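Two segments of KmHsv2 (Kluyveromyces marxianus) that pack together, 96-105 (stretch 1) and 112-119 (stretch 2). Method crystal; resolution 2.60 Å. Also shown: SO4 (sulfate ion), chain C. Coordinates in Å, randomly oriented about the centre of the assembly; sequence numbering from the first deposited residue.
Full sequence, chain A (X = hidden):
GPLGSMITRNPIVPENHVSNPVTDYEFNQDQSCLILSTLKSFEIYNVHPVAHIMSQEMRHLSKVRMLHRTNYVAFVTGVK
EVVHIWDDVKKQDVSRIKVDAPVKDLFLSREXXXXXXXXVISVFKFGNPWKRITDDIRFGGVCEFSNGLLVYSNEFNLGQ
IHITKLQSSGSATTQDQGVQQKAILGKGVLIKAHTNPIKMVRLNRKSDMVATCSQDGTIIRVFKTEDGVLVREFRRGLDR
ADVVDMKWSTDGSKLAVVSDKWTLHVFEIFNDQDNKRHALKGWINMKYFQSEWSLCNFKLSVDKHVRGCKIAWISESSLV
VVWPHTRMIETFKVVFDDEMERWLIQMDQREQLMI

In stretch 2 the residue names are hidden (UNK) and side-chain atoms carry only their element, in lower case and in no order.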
ATOM      1  N   ARG A  96       9.466  16.886 -16.936  1.00 65.09           N
ATOM      2  CA  ARG A  96       9.993  15.600 -17.367  1.00 64.87           C
ATOM      3  C   ARG A  96      11.178  15.361 -16.447  1.00 64.50           C
ATOM      4  O   ARG A  96      11.895  16.302 -16.104  1.00 65.74           O
ATOM      5  CB  ARG A  96      10.505  15.666 -18.804  1.00 67.15           C
ATOM      6  CG  ARG A  96       9.752  14.838 -19.838  1.00 72.18           C
ATOM      7  CD  ARG A  96      10.607  14.724 -21.109  1.00 76.20           C
ATOM      8  NE  ARG A  96      11.148  16.028 -21.502  1.00 81.07           N
ATOM      9  CZ  ARG A  96      12.194  16.210 -22.307  1.00 82.14           C
ATOM     10  NH1 ARG A  96      12.835  15.168 -22.822  1.00 83.02           N
ATOM     11  NH2 ARG A  96      12.601  17.440 -22.598  1.00 81.33           N
ATOM     12  N   ILE A  97      11.376  14.115 -16.032  1.00 62.69           N
ATOM     13  CA  ILE A  97      12.497  13.771 -15.169  1.00 60.69           C
ATOM     14  C   ILE A  97      13.031  12.452 -15.695  1.00 60.24           C
ATOM     15  O   ILE A  97      12.265  11.519 -15.924  1.00 60.84           O
ATOM     16  CB  ILE A  97      12.052  13.616 -13.701  1.00 60.01           C
ATOM     17  CG1 ILE A  97      11.491  14.942 -13.188  1.00 59.97           C
ATOM     18  CG2 ILE A  97      13.225  13.188 -12.846  1.00 58.79           C
ATOM     19  CD1 ILE A  97      10.843  14.846 -11.819  1.00 60.98           C
ATOM     20  N   LYS A  98      14.340  12.374 -15.905  1.00 60.06           N
ATOM     21  CA  LYS A  98      14.927  11.155 -16.441  1.00 59.86           C
ATOM     22  C   LYS A  98      15.932  10.513 -15.510  1.00 58.92           C
ATOM     23  O   LYS A  98      16.691  11.195 -14.826  1.00 58.47           O
ATOM     24  CB  LYS A  98      15.613  11.438 -17.775  1.00 61.06           C
ATOM     25  CG  LYS A  98      16.090  10.180 -18.478  1.00 64.54           C
ATOM     26  CD  LYS A  98      17.184  10.479 -19.488  1.00 66.18           C
ATOM     27  CE  LYS A  98      17.482   9.261 -20.347  1.00 68.17           C
ATOM     28  NZ  LYS A  98      16.343   8.937 -21.259  1.00 69.10           N
ATOM     29  N   VAL A  99      15.937   9.188 -15.496  1.00 57.64           N
ATOM     30  CA  VAL A  99      16.863   8.449 -14.656  1.00 57.42           C
ATOM     31  C   VAL A  99      17.671   7.491 -15.528  1.00 57.59           C
ATOM     32  O   VAL A  99      17.317   7.254 -16.681  1.00 57.58           O
ATOM     33  CB  VAL A  99      16.109   7.697 -13.545  1.00 55.56           C
ATOM     34  CG1 VAL A  99      15.501   8.696 -12.585  1.00 52.70           C
ATOM     35  CG2 VAL A  99      15.019   6.832 -14.148  1.00 55.07           C
ATOM     36  N   ASP A 100      18.753   6.950 -14.978  1.00 58.27           N
ATOM     37  CA  ASP A 100      19.633   6.063 -15.729  1.00 59.40           C
ATOM     38  C   ASP A 100      19.133   4.658 -16.041  1.00 58.23           C
ATOM     39  O   ASP A 100      19.649   4.010 -16.949  1.00 59.15           O
ATOM     40  CB  ASP A 100      20.987   5.965 -15.024  1.00 62.01           C
ATOM     41  CG  ASP A 100      21.622   7.322 -14.818  1.00 65.44           C
ATOM     42  OD1 ASP A 100      21.694   8.096 -15.805  1.00 65.54           O
ATOM     43  OD2 ASP A 100      22.046   7.612 -13.676  1.00 66.82           O
ATOM     44  N   ALA A 101      18.143   4.182 -15.298  1.00 56.05           N
ATOM     45  CA  ALA A 101      17.604   2.848 -15.536  1.00 53.50           C
ATOM     46  C   ALA A 101      16.083   2.952 -15.559  1.00 52.64           C
ATOM     47  O   ALA A 101      15.533   3.992 -15.208  1.00 52.48           O
ATOM     48  CB  ALA A 101      18.064   1.899 -14.443  1.00 51.89           C
ATOM     49  N   PRO A 102      15.381   1.882 -15.972  1.00 52.17           N
ATOM     50  CA  PRO A 102      13.913   1.936 -16.014  1.00 51.36           C
ATOM     51  C   PRO A 102      13.337   2.264 -14.634  1.00 51.37           C
ATOM     52  O   PRO A 102      13.833   1.776 -13.621  1.00 51.65           O
ATOM     53  CB  PRO A 102      13.526   0.531 -16.468  1.00 50.32           C
ATOM     54  CG  PRO A 102      14.731   0.054 -17.216  1.00 51.03           C
ATOM     55  CD  PRO A 102      15.866   0.550 -16.373  1.00 50.78           C
ATOM     56  N   VAL A 103      12.295   3.084 -14.594  1.00 49.36           N
ATOM     57  CA  VAL A 103      11.686   3.446 -13.327  1.00 48.70           C
ATOM     58  C   VAL A 103      10.954   2.266 -12.687  1.00 49.00           C
ATOM     59  O   VAL A 103      10.129   1.614 -13.334  1.00 48.10           O
ATOM     60  CB  VAL A 103      10.686   4.601 -13.502  1.00 48.84           C
ATOM     61  CG1 VAL A 103      10.031   4.933 -12.170  1.00 49.70           C
ATOM     62  CG2 VAL A 103      11.400   5.818 -14.056  1.00 49.30           C
ATOM     63  N   LYS A 104      11.273   2.004 -11.416  1.00 48.43           N
ATOM     64  CA  LYS A 104      10.655   0.930 -10.631  1.00 46.42           C
ATOM     65  C   LYS A 104       9.583   1.542  -9.728  1.00 46.01           C
ATOM     66  O   LYS A 104       8.407   1.609 -10.089  1.00 46.26           O
ATOM     67  CB  LYS A 104      11.692   0.222  -9.751  1.00 46.13           C
ATOM     68  CG  LYS A 104      12.743  -0.591 -10.484  1.00 45.77           C
ATOM     69  CD  LYS A 104      13.654  -1.266  -9.465  1.00 49.05           C
ATOM     70  CE  LYS A 104      14.738  -2.116 -10.113  1.00 50.86           C
ATOM     71  NZ  LYS A 104      15.600  -2.773  -9.075  1.00 53.10           N
ATOM     72  N   ASP A 105       9.994   2.001  -8.550  1.00 45.84           N
ATOM     73  CA  ASP A 105       9.060   2.619  -7.616  1.00 44.79           C
ATOM     74  C   ASP A 105       8.914   4.108  -7.925  1.00 44.09           C
ATOM     75  O   ASP A 105       9.837   4.736  -8.445  1.00 42.88           O
ATOM     76  CB  ASP A 105       9.558   2.426  -6.185  1.00 46.34           C
ATOM     77  CG  ASP A 105       9.666   0.963  -5.801  1.00 48.85           C
ATOM     78  OD1 ASP A 105       8.605   0.295  -5.703  1.00 48.68           O
ATOM     79  OD2 ASP A 105      10.810   0.485  -5.605  1.00 47.40           O
ATOM     80  N   UNK A 112       8.070  16.338  -2.529  1.00 63.93           N
ATOM     81  CA  UNK A 112       8.998  15.482  -3.256  1.00 61.57           C
ATOM     82  C   UNK A 112       8.416  14.547  -4.307  1.00 58.85           C
ATOM     83  O   UNK A 112       7.205  14.330  -4.384  1.00 58.70           O
ATOM     84  c   UNK A 112      11.575  16.782   0.256  1.00 65.85           C
ATOM     85  c   UNK A 112       9.286  15.226   0.121  1.00 65.79           C
ATOM     86  c   UNK A 112       9.601  15.888   1.301  1.00 67.22           C
ATOM     87  c   UNK A 112      10.106  15.332  -0.996  1.00 64.43           C
ATOM     88  c   UNK A 112      10.751  16.669   1.369  1.00 66.63           C
ATOM     89  c   UNK A 112      11.249  16.115  -0.919  1.00 65.04           C
ATOM     90  c   UNK A 112       9.758  14.621  -2.256  1.00 62.17           C
ATOM     91  N   UNK A 113       9.326  13.999  -5.109  1.00 54.26           N
ATOM     92  CA  UNK A 113       9.012  13.022  -6.137  1.00 50.09           C
ATOM     93  C   UNK A 113      10.069  11.943  -5.927  1.00 48.99           C
ATOM     94  O   UNK A 113      11.220  12.121  -6.317  1.00 49.09           O
ATOM     95  c   UNK A 113       8.873  12.480  -8.573  1.00 44.78           C
ATOM     96  c   UNK A 113       9.171  13.579  -7.562  1.00 47.56           C
ATOM     97  c   UNK A 113       8.257  15.314  -9.200  1.00 44.09           C
ATOM     98  c   UNK A 113       8.212  14.746  -7.787  1.00 46.93           C
ATOM     99  N   UNK A 114       9.692  10.842  -5.285  1.00 46.30           N
ATOM    100  CA  UNK A 114      10.640   9.761  -5.035  1.00 45.23           C
ATOM    101  C   UNK A 114      10.614   8.814  -6.234  1.00 45.03           C
ATOM    102  O   UNK A 114       9.539   8.395  -6.668  1.00 45.92           O
ATOM    103  c   UNK A 114      10.165   9.977  -2.564  1.00 42.45           C
ATOM    104  c   UNK A 114      11.317   7.939  -3.432  1.00 40.94           C
ATOM    105  c   UNK A 114      10.276   8.996  -3.730  1.00 44.68           C
ATOM    106  N   UNK A 115      11.794   8.491  -6.765  1.00 43.43           N
ATOM    107  CA  UNK A 115      11.921   7.615  -7.939  1.00 43.98           C
ATOM    108  C   UNK A 115      13.062   6.594  -7.803  1.00 44.41           C
ATOM    109  O   UNK A 115      14.210   6.975  -7.565  1.00 46.14           O
ATOM    110  c   UNK A 115      12.205   8.448  -9.228  1.00 42.85           C
ATOM    111  c   UNK A 115      12.268   7.532 -10.442  1.00 40.33           C
ATOM    112  c   UNK A 115      11.142   9.519  -9.413  1.00 42.85           C
ATOM    113  N   UNK A 116      12.764   5.308  -7.964  1.00 42.39           N
ATOM    114  CA  UNK A 116      13.813   4.302  -7.867  1.00 43.15           C
ATOM    115  C   UNK A 116      13.980   3.608  -9.204  1.00 44.46           C
ATOM    116  O   UNK A 116      13.031   3.461  -9.972  1.00 44.85           O
ATOM    117  c   UNK A 116      13.509   3.264  -6.778  1.00 43.83           C
ATOM    118  o   UNK A 116      12.499   2.354  -7.177  1.00 46.98           O
ATOM    119  N   UNK A 117      15.205   3.186  -9.475  1.00 45.13           N
ATOM    120  CA  UNK A 117      15.537   2.516 -10.714  1.00 47.35           C
ATOM    121  C   UNK A 117      16.814   1.774 -10.424  1.00 47.83           C
ATOM    122  O   UNK A 117      17.675   2.286  -9.714  1.00 49.64           O
ATOM    123  c   UNK A 117      16.630   4.711 -11.398  1.00 49.30           C
ATOM    124  c   UNK A 117      18.225   6.866 -10.573  1.00 50.56           C
ATOM    125  c   UNK A 117      16.101   5.739 -10.611  1.00 48.64           C
ATOM    126  c   UNK A 117      15.773   3.540 -11.826  1.00 48.67           C
ATOM    127  c   UNK A 117      18.774   5.857 -11.357  1.00 51.47           C
ATOM    128  c   UNK A 117      17.972   4.785 -11.765  1.00 49.75           C
ATOM    129  c   UNK A 117      16.888   6.815 -10.197  1.00 49.22           C
ATOM    130  o   UNK A 117      19.015   7.911 -10.154  1.00 48.09           O
ATOM    131  N   UNK A 118      16.955   0.580 -10.973  1.00 48.48           N
ATOM    132  CA  UNK A 118      18.155  -0.179 -10.693  1.00 49.59           C
ATOM    133  C   UNK A 118      18.224  -0.326  -9.188  1.00 49.64           C
ATOM    134  O   UNK A 118      17.256  -0.774  -8.564  1.00 49.29           O
ATOM    135  N   UNK A 119      19.345   0.066  -8.593  1.00 49.70           N
ATOM    136  CA  UNK A 119      19.478  -0.033  -7.147  1.00 50.58           C
ATOM    137  C   UNK A 119      19.709   1.338  -6.529  1.00 49.44           C
ATOM    138  O   UNK A 119      20.459   1.486  -5.562  1.00 49.37           O
ATOM    139  c   UNK A 119      20.609  -0.995  -6.774  1.00 52.66           C
ATOM    140  c   UNK A 119      21.955  -0.530  -7.259  1.00 56.03           C
ATOM    141  o   UNK A 119      22.012   0.490  -7.984  1.00 57.30           O
ATOM    142  o   UNK A 119      22.959  -1.192  -6.913  1.00 58.42           O
TER
HETATM  143  S   SO4 C 401      17.324  -4.780 -11.800  1.00 80.53           S
HETATM  144  O1  SO4 C 401      17.831  -3.567 -11.126  1.00 80.90           O
HETATM  145  O2  SO4 C 401      16.431  -5.509 -10.882  1.00 79.35           O
HETATM  146  O3  SO4 C 401      16.564  -4.393 -13.000  1.00 79.95           O
HETATM  147  O4  SO4 C 401      18.462  -5.638 -12.184  1.00 79.46           O
HETATM  148  O   HOH W   1      15.099  -0.334 -12.991  1.00 52.65           O

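Position 112 opens the strand of stretch 2 with seven side-chain carbons, one linking carbon followed by a six-membered ring without a heteroatom. The ring lies out of reach of stretch 1. A bare ring of this kind identifies F112.

Position 113 carries four carbons, forked at the first, with one arm two carbons long; the side chain points toward stretch 1, where its closest neighbour is CD1 of I97. This beta-branched pattern is isoleucine, I113, and the two CD1 atoms of I97 and I113 lie 3.7 Å apart.

Three carbons, one bearing the other two, make up the side chain at position 114, which makes no close contact with stretch 1. The short fork is that of valine, V114.

Position 115 repeats the three-carbon fork, but here it meets V99 and V103. It is V115, whose CG1 lies 4.0 Å from V99 CG1 and 3.8 Å from V103 CG1.

At position 116 a single carbon is followed by one oxygen, which sits near both the backbone nitrogen and the carboxylate of D105. This is serine, S116. Its OG accepts a hydrogen bond from D105 N at 2.9 Å and donates one to D105 OD2 at 3.0 Å.

Position 117 has one carbon, a six-carbon ring and a terminal oxygen; V99 CB stands over one face of the ring, and A101 packs at the base of the side chain. This is tyrosine, Y117. V99 CB lies 3.5 Å from the centroid of the Y117 ring and 9° off its normal, a CH-pi contact. Y117 CB lies 3.8 Å from A101 CB, and the tyrosine hydroxyl is hydrogen-bonded elsewhere in the structure.

Position 118 has no side-chain atoms; its backbone O accepts a hydrogen bond from K104 NZ at 2.6 Å, while a water bridges its N and P102 O. The phi of 57° favours glycine, and the residue is G118.

Position 119 ends in two carbons, the second carrying two oxygens; the side chain points away and makes no contact with stretch 1. This carboxylate belongs to D119.

The contact joins an apolar side, where I97, V99 and V103 meet I113, V115 and Y117, to a polar cluster around S116. Backbone bonds from K104 N to S116 O (2.7 Å) and from S116 N to D105 O (3.0 Å) hold the segments together. The extended K104 side chain then reaches G118 and also bonds the sulfate, with K104 NZ 3.1 Å from sulfate O1. Together the segments bury 597 Å².

Stretch 2, residues 112-119: FIVVSYGD
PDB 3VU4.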